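Putative signal recognition particle protein (Chaetomium thermophilum, PDB 5CK4) is the beta subunit of the signal recognition particle receptor, an Arf-like GTPase at the endoplasmic reticulum membrane that binds guanine nucleotides and probably acts in protein translocation. Local coordinates at residues A[165-170]-A[183-188]; A[173-178]-A[225-230]; A[194-199]-A[210-215]. All coordinates share one frame; numbering follows the deposited sequence.

Contacts 1 and 3 both use helix 180-201, which links the neighbouring parallel strands 159-170 and 214-219 in a beta-alpha-beta crossover of the P-loop GTPase fold. Their centres lie about 15 Å apart, and backbone bonds between Phe167 and Leu215 and between Val165 and Leu215 join them. Contact 2 sits at the sheet's nucleotide-side end, its centre about 13 Å from that of contact 1 and about 26 Å from that of contact 3; Leu169 packs on Leu174 between contacts 1 and 2. Along the chain, the segments of contacts 1 and 2 alternate, and both segments of contact 3 fall between those of contact 2. The contacts thus join one crossover unit to loops near the GDP site.

Contact 1: A[165-170]-A[183-188]; sequences VIFLLD and SQTASY
The Phe167 ring presents its edge to one face of Tyr188: CE2 of Phe167 stands 3.8 Å above the Tyr188 ring plane, displaced toward the rim. The two rings form a T-shaped pair, with centroids 5.6 Å apart and planes at 75°. Also at the Phe167 edge, in its plane, lies the Thr185 methyl, with Thr185 CG2 3.8 Å from Phe167 CE1. That methyl has a second neighbour on the strand, as Thr185 CG2 comes within 4.0 Å of Leu169 CB. Both aromatic side chains place CG opposite their own backbone nitrogen (chi1 -175° for Phe167, -165° for Tyr188), which carries the rings into the gap between the strand and the nearly antiparallel helix. Beyond the pair, Tyr188 makes a cation-pi contact with Arg123 and packs on Ile25, next to the P-loop. A serine in place of Phe167 would probably leave the Tyr188 face without its edge partner and open a gap beneath Thr185. The Thr185 hydroxyl is bonded within its own helix, to Tyr181 O, while its methyl faces the strand, so the attraction between 165-170 and 183-188 is apolar and aromatic; nearby, the Tyr181 hydroxyl adds a polar tie to Asp170 N.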
ATOM      1  N   VAL A 165      -5.278  -1.499   1.423  1.00 20.93           N
ATOM      2  CA  VAL A 165      -3.838  -1.636   1.559  1.00 17.65           C
ATOM      3  C   VAL A 165      -3.256  -0.288   1.948  1.00 18.51           C
ATOM      4  O   VAL A 165      -3.602   0.730   1.361  1.00 15.65           O
ATOM      5  CB  VAL A 165      -3.209  -2.055   0.211  1.00 15.42           C
ATOM      6  CG1 VAL A 165      -1.664  -1.893   0.234  1.00 15.67           C
ATOM      7  CG2 VAL A 165      -3.600  -3.473  -0.129  1.00 15.18           C
ATOM      8  N   ILE A 166      -2.390  -0.269   2.953  1.00 14.79           N
ATOM      9  CA  ILE A 166      -1.558   0.907   3.161  1.00 13.30           C
ATOM     10  C   ILE A 166      -0.137   0.564   2.719  1.00 15.54           C
ATOM     11  O   ILE A 166       0.458  -0.406   3.215  1.00 19.97           O
ATOM     12  CB  ILE A 166      -1.546   1.344   4.635  1.00 15.61           C
ATOM     13  CG1 ILE A 166      -2.938   1.791   5.084  1.00 16.74           C
ATOM     14  CG2 ILE A 166      -0.521   2.466   4.843  1.00 16.69           C
ATOM     15  CD1 ILE A 166      -3.032   2.063   6.615  1.00 14.95           C
ATOM     16  N   PHE A 167       0.393   1.315   1.756  1.00 13.26           N
ATOM     17  CA  PHE A 167       1.787   1.135   1.349  1.00 13.61           C
ATOM     18  C   PHE A 167       2.622   2.240   1.999  1.00 15.82           C
ATOM     19  O   PHE A 167       2.535   3.409   1.595  1.00 14.76           O
ATOM     20  CB  PHE A 167       1.925   1.192  -0.171  1.00 12.88           C
ATOM     21  CG  PHE A 167       3.324   0.900  -0.662  1.00 18.39           C
ATOM     22  CD1 PHE A 167       4.277   1.914  -0.751  1.00 11.96           C
ATOM     23  CD2 PHE A 167       3.697  -0.398  -1.002  1.00 21.62           C
ATOM     24  CE1 PHE A 167       5.567   1.636  -1.189  1.00 14.71           C
ATOM     25  CE2 PHE A 167       4.982  -0.676  -1.449  1.00 20.88           C
ATOM     26  CZ  PHE A 167       5.913   0.335  -1.542  1.00 14.05           C
ATOM     27  N   LEU A 168       3.420   1.871   3.002  1.00 16.50           N
ATOM     28  CA  LEU A 168       4.185   2.847   3.781  1.00 12.61           C
ATOM     29  C   LEU A 168       5.604   2.970   3.242  1.00 15.35           C
ATOM     30  O   LEU A 168       6.244   1.973   2.947  1.00 14.97           O
ATOM     31  CB  LEU A 168       4.245   2.421   5.241  1.00 14.83           C
ATOM     32  CG  LEU A 168       4.647   3.405   6.352  1.00 14.32           C
ATOM     33  CD1 LEU A 168       3.566   4.463   6.572  1.00 12.09           C
ATOM     34  CD2 LEU A 168       4.879   2.638   7.636  1.00 15.85           C
ATOM     35  N   LEU A 169       6.091   4.204   3.130  1.00 15.39           N
ATOM     36  CA  LEU A 169       7.467   4.465   2.720  1.00 12.83           C
ATOM     37  C   LEU A 169       8.066   5.575   3.587  1.00 18.26           C
ATOM     38  O   LEU A 169       7.335   6.367   4.200  1.00 16.64           O
ATOM     39  CB  LEU A 169       7.550   4.833   1.223  1.00 13.42           C
ATOM     40  CG  LEU A 169       6.749   6.074   0.750  1.00 13.53           C
ATOM     41  CD1 LEU A 169       7.549   7.389   0.947  1.00 15.02           C
ATOM     42  CD2 LEU A 169       6.340   5.916  -0.703  1.00 19.75           C
ATOM     43  N   ASP A 170       9.395   5.628   3.606  1.00 14.23           N
ATOM     44  CA  ASP A 170      10.145   6.657   4.314  1.00 20.26           C
ATOM     45  C   ASP A 170      10.317   7.861   3.386  1.00 20.67           C
ATOM     46  O   ASP A 170      11.113   7.814   2.451  1.00 17.27           O
ATOM     47  CB  ASP A 170      11.507   6.069   4.730  1.00 17.96           C
ATOM     48  CG  ASP A 170      12.345   7.024   5.552  1.00 19.09           C
ATOM     49  OD1 ASP A 170      12.082   8.244   5.535  1.00 20.46           O
ATOM     50  OD2 ASP A 170      13.291   6.550   6.216  1.00 23.30           O
ATOM     51  N   SER A 183      14.009   4.006  -6.409  1.00 20.11           N
ATOM     52  CA  SER A 183      13.935   2.916  -7.384  1.00 23.17           C
ATOM     53  C   SER A 183      13.444   1.615  -6.764  1.00 20.16           C
ATOM     54  O   SER A 183      12.577   0.934  -7.323  1.00 17.79           O
ATOM     55  CB  SER A 183      15.305   2.681  -8.033  1.00 33.63           C
ATOM     56  OG  SER A 183      15.680   3.794  -8.823  1.00 45.24           O
ATOM     57  N   GLN A 184      14.012   1.260  -5.615  1.00 20.11           N
ATOM     58  CA  GLN A 184      13.667  -0.006  -4.973  1.00 24.00           C
ATOM     59  C   GLN A 184      12.260   0.021  -4.392  1.00 16.09           C
ATOM     60  O   GLN A 184      11.519  -0.958  -4.471  1.00 19.23           O
ATOM     61  CB  GLN A 184      14.711  -0.378  -3.914  1.00 23.85           C
ATOM     62  CG  GLN A 184      16.051  -0.716  -4.538  1.00 30.95           C
ATOM     63  CD  GLN A 184      17.116  -1.118  -3.531  1.00 51.13           C
ATOM     64  OE1 GLN A 184      16.843  -1.286  -2.340  1.00 52.37           O
ATOM     65  NE2 GLN A 184      18.346  -1.276  -4.012  1.00 55.47           N
ATOM     66  N   THR A 185      11.884   1.156  -3.822  1.00 15.92           N
ATOM     67  CA  THR A 185      10.542   1.323  -3.283  1.00 14.08           C
ATOM     68  C   THR A 185       9.486   1.314  -4.378  1.00 14.24           C
ATOM     69  O   THR A 185       8.431   0.690  -4.233  1.00 14.53           O
ATOM     70  CB  THR A 185      10.444   2.639  -2.477  1.00 17.70           C
ATOM     71  OG1 THR A 185      11.390   2.596  -1.406  1.00 21.75           O
ATOM     72  CG2 THR A 185       9.054   2.841  -1.912  1.00 19.26           C
ATOM     73  N   ALA A 186       9.762   2.008  -5.476  1.00 14.59           N
ATOM     74  CA  ALA A 186       8.814   2.049  -6.595  1.00 14.66           C
ATOM     75  C   ALA A 186       8.656   0.673  -7.237  1.00 16.03           C
ATOM     76  O   ALA A 186       7.596   0.335  -7.732  1.00 12.56           O
ATOM     77  CB  ALA A 186       9.265   3.049  -7.637  1.00 17.51           C
ATOM     78  N   SER A 187       9.731  -0.102  -7.255  1.00 18.19           N
ATOM     79  CA  SER A 187       9.669  -1.456  -7.792  1.00 16.02           C
ATOM     80  C   SER A 187       8.667  -2.313  -7.008  1.00 17.24           C
ATOM     81  O   SER A 187       7.880  -3.055  -7.589  1.00 18.06           O
ATOM     82  CB  SER A 187      11.062  -2.087  -7.790  1.00 23.61           C
ATOM     83  OG  SER A 187      11.013  -3.382  -8.337  1.00 30.81           O
ATOM     84  N   TYR A 188       8.704  -2.205  -5.686  1.00 14.64           N
ATOM     85  CA  TYR A 188       7.748  -2.900  -4.821  1.00 15.43           C
ATOM     86  C   TYR A 188       6.333  -2.399  -5.062  1.00 14.90           C
ATOM     87  O   TYR A 188       5.399  -3.192  -5.243  1.00 13.93           O
ATOM     88  CB  TYR A 188       8.121  -2.690  -3.355  1.00 17.82           C
ATOM     89  CG  TYR A 188       7.452  -3.624  -2.366  1.00 16.45           C
ATOM     90  CD1 TYR A 188       6.591  -4.638  -2.781  1.00 18.11           C
ATOM     91  CD2 TYR A 188       7.692  -3.485  -1.007  1.00 21.31           C
ATOM     92  CE1 TYR A 188       5.979  -5.485  -1.858  1.00 20.25           C
ATOM     93  CE2 TYR A 188       7.089  -4.312  -0.083  1.00 20.74           C
ATOM     94  CZ  TYR A 188       6.237  -5.317  -0.515  1.00 23.22           C
ATOM     95  OH  TYR A 188       5.667  -6.151   0.430  1.00 25.33           O
TER

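Contact 2: A[173-178]-A[225-230]; sequences ALADSD and TAVPAS
Ala175 and Val227 point their side chains at each other, methyl against branch: Ala175 CB lies 3.7 Å from Val227 CG2. The same valine branch also comes up against the backbone of the short 3-10 turn, Val227 CG2 being 3.9 Å from Ala175 CA. Its torsion explains the choice of branch, for CG1 lies opposite the valine nitrogen (chi1 175°) and CG2, beside that nitrogen, is the one that faces the turn. A backbone group also meets the Ala175 methyl, roughly at right angles to the valine branch, with Thr225 O 3.4 Å from Ala175 CB. Leu174 also directs its side chain toward Val227 but meets it more loosely, by its stem, with Leu174 CB 4.3 Å from Val227 CG2. In the fold, the turn follows strand 159-170, and segment 225-230 comes just after the Asn-Lys-x-Asp guanine-recognition motif of the P-loop GTPases, represented here by the nucleotide-binding residues Asn219, Lys220 and Asp222. Asp176 N bonds to Ala173 O at 3.1 Å and keeps the turn compact. On the opposing segment, Val227 is held by a backbone bond to Ala171 and by Gln221 NE2 on its carbonyl oxygen, and Pro228 occupies the N-cap of helix 229-249. Val232 of that helix touches both Leu174 and Val227, and Arg235 also packs on the valine.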
ATOM      1  N   ALA A 173      14.000   9.143   3.268  1.00 24.15           N
ATOM      2  CA  ALA A 173      14.951   8.312   2.545  1.00 27.12           C
ATOM      3  C   ALA A 173      14.778   8.519   1.060  1.00 22.68           C
ATOM      4  O   ALA A 173      15.726   8.400   0.300  1.00 24.77           O
ATOM      5  CB  ALA A 173      14.765   6.850   2.891  1.00 21.18           C
ATOM      6  N   LEU A 174      13.547   8.814   0.667  1.00 22.20           N
ATOM      7  CA  LEU A 174      13.200   9.113  -0.716  1.00 32.70           C
ATOM      8  C   LEU A 174      13.991  10.305  -1.256  1.00 36.73           C
ATOM      9  O   LEU A 174      14.204  10.426  -2.461  1.00 43.46           O
ATOM     10  CB  LEU A 174      11.698   9.387  -0.801  1.00 29.64           C
ATOM     11  CG  LEU A 174      10.956   9.060  -2.090  1.00 33.17           C
ATOM     12  CD1 LEU A 174      11.221   7.633  -2.491  1.00 26.00           C
ATOM     13  CD2 LEU A 174       9.460   9.289  -1.888  1.00 32.13           C
ATOM     14  N   ALA A 175      14.447  11.174  -0.356  1.00 32.55           N
ATOM     15  CA  ALA A 175      15.170  12.368  -0.750  1.00 37.82           C
ATOM     16  C   ALA A 175      16.651  12.111  -1.059  1.00 49.64           C
ATOM     17  O   ALA A 175      17.381  13.050  -1.367  1.00 52.64           O
ATOM     18  CB  ALA A 175      15.031  13.448   0.321  1.00 38.30           C
ATOM     19  N   ASP A 176      17.096  10.857  -0.981  1.00 52.16           N
ATOM     20  CA  ASP A 176      18.515  10.564  -1.215  1.00 58.78           C
ATOM     21  C   ASP A 176      18.941  10.823  -2.662  1.00 58.16           C
ATOM     22  O   ASP A 176      18.176  10.594  -3.602  1.00 54.37           O
ATOM     23  CB  ASP A 176      18.925   9.158  -0.732  1.00 69.30           C
ATOM     24  CG  ASP A 176      18.296   8.022  -1.545  1.00 80.09           C
ATOM     25  OD1 ASP A 176      17.564   8.286  -2.517  1.00 88.33           O
ATOM     26  OD2 ASP A 176      18.549   6.841  -1.207  1.00 76.22           O
ATOM     27  N   SER A 177      20.163  11.314  -2.827  1.00 60.56           N
ATOM     28  CA  SER A 177      20.641  11.742  -4.136  1.00 63.71           C
ATOM     29  C   SER A 177      20.885  10.583  -5.103  1.00 59.97           C
ATOM     30  O   SER A 177      20.673  10.727  -6.307  1.00 64.22           O
ATOM     31  CB  SER A 177      21.906  12.592  -3.993  1.00 69.18           C
ATOM     32  OG  SER A 177      22.971  11.834  -3.445  1.00 76.25           O
ATOM     33  N   ASP A 178      21.325   9.440  -4.581  1.00 59.74           N
ATOM     34  CA  ASP A 178      21.630   8.290  -5.436  1.00 67.85           C
ATOM     35  C   ASP A 178      20.394   7.702  -6.132  1.00 68.36           C
ATOM     36  O   ASP A 178      20.516   7.006  -7.142  1.00 74.59           O
ATOM     37  CB  ASP A 178      22.414   7.204  -4.674  1.00 70.69           C
ATOM     38  CG  ASP A 178      21.692   6.703  -3.428  1.00 69.92           C
ATOM     39  OD1 ASP A 178      20.446   6.648  -3.424  1.00 66.97           O
ATOM     40  OD2 ASP A 178      22.382   6.351  -2.447  1.00 72.75           O
ATOM     41  N   THR A 225      14.038  16.775   6.149  1.00 23.73           N
ATOM     42  CA  THR A 225      14.426  16.316   4.816  1.00 29.90           C
ATOM     43  C   THR A 225      13.350  15.474   4.136  1.00 26.55           C
ATOM     44  O   THR A 225      13.569  14.947   3.051  1.00 29.02           O
ATOM     45  CB  THR A 225      15.706  15.464   4.875  1.00 31.01           C
ATOM     46  OG1 THR A 225      15.482  14.331   5.725  1.00 32.61           O
ATOM     47  CG2 THR A 225      16.867  16.275   5.418  1.00 35.49           C
ATOM     48  N   ALA A 226      12.191  15.337   4.768  1.00 23.77           N
ATOM     49  CA  ALA A 226      11.108  14.564   4.172  1.00 19.99           C
ATOM     50  C   ALA A 226      10.594  15.214   2.882  1.00 26.21           C
ATOM     51  O   ALA A 226      10.390  16.421   2.819  1.00 24.77           O
ATOM     52  CB  ALA A 226       9.966  14.386   5.164  1.00 18.14           C
ATOM     53  N   VAL A 227      10.400  14.406   1.853  1.00 21.34           N
ATOM     54  CA  VAL A 227       9.776  14.867   0.619  1.00 22.41           C
ATOM     55  C   VAL A 227       8.267  15.032   0.863  1.00 17.09           C
ATOM     56  O   VAL A 227       7.619  14.108   1.331  1.00 19.10           O
ATOM     57  CB  VAL A 227      10.033  13.844  -0.517  1.00 23.44           C
ATOM     58  CG1 VAL A 227       9.290  14.226  -1.794  1.00 18.31           C
ATOM     59  CG2 VAL A 227      11.542  13.714  -0.781  1.00 20.51           C
ATOM     60  N   PRO A 228       7.709  16.218   0.557  1.00 22.29           N
ATOM     61  CA  PRO A 228       6.266  16.422   0.771  1.00 21.83           C
ATOM     62  C   PRO A 228       5.429  15.503  -0.126  1.00 19.59           C
ATOM     63  O   PRO A 228       5.887  15.116  -1.211  1.00 17.63           O
ATOM     64  CB  PRO A 228       6.052  17.900   0.408  1.00 27.34           C
ATOM     65  CG  PRO A 228       7.246  18.289  -0.399  1.00 30.70           C
ATOM     66  CD  PRO A 228       8.387  17.434   0.069  1.00 24.33           C
ATOM     67  N   ALA A 229       4.224  15.163   0.327  1.00 21.58           N
ATOM     68  CA  ALA A 229       3.369  14.192  -0.368  1.00 22.16           C
ATOM     69  C   ALA A 229       3.131  14.459  -1.856  1.00 20.71           C
ATOM     70  O   ALA A 229       3.042  13.520  -2.640  1.00 15.78           O
ATOM     71  CB  ALA A 229       2.032  14.057   0.354  1.00 20.79           C
ATOM     72  N   SER A 230       3.000  15.731  -2.249  1.00 22.43           N
ATOM     73  CA  SER A 230       2.741  16.038  -3.658  1.00 21.41           C
ATOM     74  C   SER A 230       3.968  15.711  -4.522  1.00 20.28           C
ATOM     75  O   SER A 230       3.839  15.283  -5.672  1.00 18.24           O
ATOM     76  CB  SER A 230       2.334  17.508  -3.835  1.00 24.87           C
ATOM     77  OG  SER A 230       3.404  18.363  -3.479  1.00 29.27           O
TER

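Contact 3: A[194-199]-A[210-215]; sequences LSLQKR and SSIPVL
Arg199 reaches from helix 180-201 to Ser210 with its chain extended from CG to NE, and two of its nitrogens, NH1 and NH2, grip a single oxygen end-on. The bond from Arg199 NH1 to Ser210 O is 2.9 Å long and almost in line with the carbonyl, at a C=O to donor angle of 175°. The second, from Arg199 NH2 to Ser210 O at 3.0 Å, arrives at 130° and tilted from the carbonyl plane, although the oxygen lies close to the guanidinium plane in both cases. While its edge is used this way, one face of the guanidinium is covered by a methyl: Ile212 CD1 sits over its centre, 3.4 Å from Arg199 CZ, with the two side chains crossing at about a right angle.

Deeper in, Leu196 CD1 and Val214 CG2 approach to 3.5 Å, closer than carbon atoms usually pack, whereas the other leucine methyl, Leu196 CD2, stays 4.2 Å from Ile212 CD1. Leu130 of helix 123-131 packs on Leu196, and Val165 of the neighbouring strand packs on both Ile212 and Val214.

The side toward solvent is looser. Ser210 is only partly buried, and its hydroxyl takes a weak bond from Arg199, NH2 to OG at 3.1 Å.

The guanidinium has further partners: NE bonds Asn132 O, and NH2, besides its Ser210 bonds, makes a weak one to Pro133 O. A buried, presumably charged arginine is therefore bonded mainly to neutral backbone carbonyls, which would spread its positive charge over several dipoles and tie three parts of the chain together at the end of the helix-strand packing.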
ATOM      1  N   LEU A 194       0.319  -3.709  -9.759  1.00 11.58           N
ATOM      2  CA  LEU A 194       0.114  -4.617 -10.900  1.00 12.52           C
ATOM      3  C   LEU A 194      -0.640  -5.868 -10.453  1.00 14.24           C
ATOM      4  O   LEU A 194      -1.458  -6.409 -11.189  1.00 13.91           O
ATOM      5  CB  LEU A 194       1.446  -5.019 -11.545  1.00 13.13           C
ATOM      6  CG  LEU A 194       1.307  -5.815 -12.849  1.00 14.70           C
ATOM      7  CD1 LEU A 194       0.604  -4.958 -13.933  1.00 16.37           C
ATOM      8  CD2 LEU A 194       2.659  -6.330 -13.351  1.00 18.12           C
ATOM      9  N   SER A 195      -0.374  -6.313  -9.233  1.00 13.70           N
ATOM     10  CA  SER A 195      -1.081  -7.480  -8.696  1.00 15.06           C
ATOM     11  C   SER A 195      -2.581  -7.182  -8.571  1.00 19.99           C
ATOM     12  O   SER A 195      -3.414  -7.996  -8.952  1.00 17.31           O
ATOM     13  CB  SER A 195      -0.498  -7.899  -7.345  1.00 18.78           C
ATOM     14  OG  SER A 195       0.809  -8.424  -7.514  1.00 16.21           O
ATOM     15  N   LEU A 196      -2.919  -6.004  -8.051  1.00 14.52           N
ATOM     16  CA  LEU A 196      -4.325  -5.630  -7.891  1.00 13.63           C
ATOM     17  C   LEU A 196      -4.974  -5.426  -9.253  1.00 15.82           C
ATOM     18  O   LEU A 196      -6.167  -5.677  -9.434  1.00 15.10           O
ATOM     19  CB  LEU A 196      -4.441  -4.346  -7.064  1.00 12.77           C
ATOM     20  CG  LEU A 196      -4.115  -4.553  -5.584  1.00 15.67           C
ATOM     21  CD1 LEU A 196      -4.013  -3.224  -4.845  1.00 13.79           C
ATOM     22  CD2 LEU A 196      -5.148  -5.481  -4.916  1.00 14.10           C
ATOM     23  N   GLN A 197      -4.176  -4.970 -10.207  1.00 13.58           N
ATOM     24  CA  GLN A 197      -4.660  -4.779 -11.572  1.00 14.21           C
ATOM     25  C   GLN A 197      -4.986  -6.125 -12.219  1.00 18.63           C
ATOM     26  O   GLN A 197      -6.002  -6.258 -12.908  1.00 16.83           O
ATOM     27  CB  GLN A 197      -3.636  -4.021 -12.415  1.00 13.73           C
ATOM     28  CG  GLN A 197      -4.057  -3.800 -13.876  1.00 15.10           C
ATOM     29  CD  GLN A 197      -3.053  -2.944 -14.636  1.00 20.01           C
ATOM     30  OE1 GLN A 197      -2.570  -1.938 -14.121  1.00 17.59           O
ATOM     31  NE2 GLN A 197      -2.710  -3.359 -15.852  1.00 20.52           N
ATOM     32  N   LYS A 198      -4.125  -7.120 -12.003  1.00 15.61           N
ATOM     33  CA  LYS A 198      -4.361  -8.452 -12.568  1.00 17.00           C
ATOM     34  C   LYS A 198      -5.581  -9.085 -11.917  1.00 18.02           C
ATOM     35  O   LYS A 198      -6.353  -9.802 -12.568  1.00 19.43           O
ATOM     36  CB  LYS A 198      -3.154  -9.361 -12.360  1.00 21.11           C
ATOM     37  CG  LYS A 198      -1.943  -8.995 -13.186  1.00 21.40           C
ATOM     38  CD  LYS A 198      -0.780  -9.915 -12.851  1.00 26.73           C
ATOM     39  CE  LYS A 198       0.397  -9.628 -13.744  1.00 37.78           C
ATOM     40  NZ  LYS A 198       1.411 -10.713 -13.700  1.00 49.81           N
ATOM     41  N   ARG A 199      -5.746  -8.817 -10.624  1.00 17.56           N
ATOM     42  CA  ARG A 199      -6.928  -9.269  -9.892  1.00 18.76           C
ATOM     43  C   ARG A 199      -8.212  -8.731 -10.534  1.00 19.47           C
ATOM     44  O   ARG A 199      -9.162  -9.478 -10.746  1.00 21.18           O
ATOM     45  CB  ARG A 199      -6.845  -8.831  -8.432  1.00 21.03           C
ATOM     46  CG  ARG A 199      -8.066  -9.178  -7.595  1.00 19.64           C
ATOM     47  CD  ARG A 199      -7.904  -8.666  -6.165  1.00 25.28           C
ATOM     48  NE  ARG A 199      -9.101  -8.879  -5.354  1.00 25.58           N
ATOM     49  CZ  ARG A 199      -9.976  -7.922  -5.070  1.00 20.93           C
ATOM     50  NH1 ARG A 199      -9.780  -6.694  -5.532  1.00 25.31           N
ATOM     51  NH2 ARG A 199     -11.032  -8.179  -4.320  1.00 25.40           N
ATOM     52  N   SER A 210     -14.419  -7.173  -5.444  1.00 35.58           N
ATOM     53  CA  SER A 210     -14.627  -6.071  -4.519  1.00 30.17           C
ATOM     54  C   SER A 210     -13.427  -5.130  -4.606  1.00 26.07           C
ATOM     55  O   SER A 210     -12.326  -5.554  -4.937  1.00 26.76           O
ATOM     56  CB  SER A 210     -14.768  -6.613  -3.099  1.00 32.06           C
ATOM     57  OG  SER A 210     -13.562  -7.248  -2.692  1.00 35.71           O
ATOM     58  N   SER A 211     -13.640  -3.853  -4.318  1.00 28.56           N
ATOM     59  CA  SER A 211     -12.566  -2.877  -4.427  1.00 29.28           C
ATOM     60  C   SER A 211     -11.596  -2.989  -3.264  1.00 26.97           C
ATOM     61  O   SER A 211     -11.993  -3.271  -2.134  1.00 28.00           O
ATOM     62  CB  SER A 211     -13.134  -1.456  -4.496  1.00 43.80           C
ATOM     63  OG  SER A 211     -13.720  -1.216  -5.762  1.00 55.29           O
ATOM     64  N   ILE A 212     -10.315  -2.792  -3.561  1.00 18.18           N
ATOM     65  CA  ILE A 212      -9.298  -2.698  -2.536  1.00 16.75           C
ATOM     66  C   ILE A 212      -8.496  -1.426  -2.803  1.00 20.07           C
ATOM     67  O   ILE A 212      -7.555  -1.437  -3.588  1.00 19.24           O
ATOM     68  CB  ILE A 212      -8.380  -3.938  -2.522  1.00 20.69           C
ATOM     69  CG1 ILE A 212      -9.207  -5.208  -2.298  1.00 21.59           C
ATOM     70  CG2 ILE A 212      -7.324  -3.827  -1.419  1.00 22.29           C
ATOM     71  CD1 ILE A 212      -8.392  -6.484  -2.409  1.00 25.18           C
ATOM     72  N   PRO A 213      -8.899  -0.309  -2.176  1.00 15.60           N
ATOM     73  CA  PRO A 213      -8.140   0.940  -2.350  1.00 13.97           C
ATOM     74  C   PRO A 213      -6.735   0.890  -1.747  1.00 15.58           C
ATOM     75  O   PRO A 213      -6.475   0.068  -0.874  1.00 18.43           O
ATOM     76  CB  PRO A 213      -8.983   1.969  -1.596  1.00 14.91           C
ATOM     77  CG  PRO A 213      -9.817   1.167  -0.636  1.00 23.17           C
ATOM     78  CD  PRO A 213     -10.099  -0.125  -1.345  1.00 18.47           C
ATOM     79  N   VAL A 214      -5.848   1.774  -2.199  1.00 12.86           N
ATOM     80  CA  VAL A 214      -4.458   1.751  -1.754  1.00 16.64           C
ATOM     81  C   VAL A 214      -4.068   3.148  -1.296  1.00 14.69           C
ATOM     82  O   VAL A 214      -4.136   4.109  -2.072  1.00 15.66           O
ATOM     83  CB  VAL A 214      -3.492   1.309  -2.884  1.00 14.03           C
ATOM     84  CG1 VAL A 214      -2.038   1.358  -2.413  1.00 12.46           C
ATOM     85  CG2 VAL A 214      -3.822  -0.100  -3.348  1.00 12.34           C
ATOM     86  N   LEU A 215      -3.680   3.254  -0.031  1.00 12.82           N
ATOM     87  CA  LEU A 215      -3.194   4.511   0.505  1.00 14.24           C
ATOM     88  C   LEU A 215      -1.682   4.445   0.471  1.00 12.08           C
ATOM     89  O   LEU A 215      -1.086   3.569   1.102  1.00 15.55           O
ATOM     90  CB  LEU A 215      -3.669   4.698   1.953  1.00 16.94           C
ATOM     91  CG  LEU A 215      -3.136   5.951   2.648  1.00 15.76           C
ATOM     92  CD1 LEU A 215      -3.639   7.216   1.953  1.00 15.43           C
ATOM     93  CD2 LEU A 215      -3.555   5.952   4.116  1.00 18.75           C
TER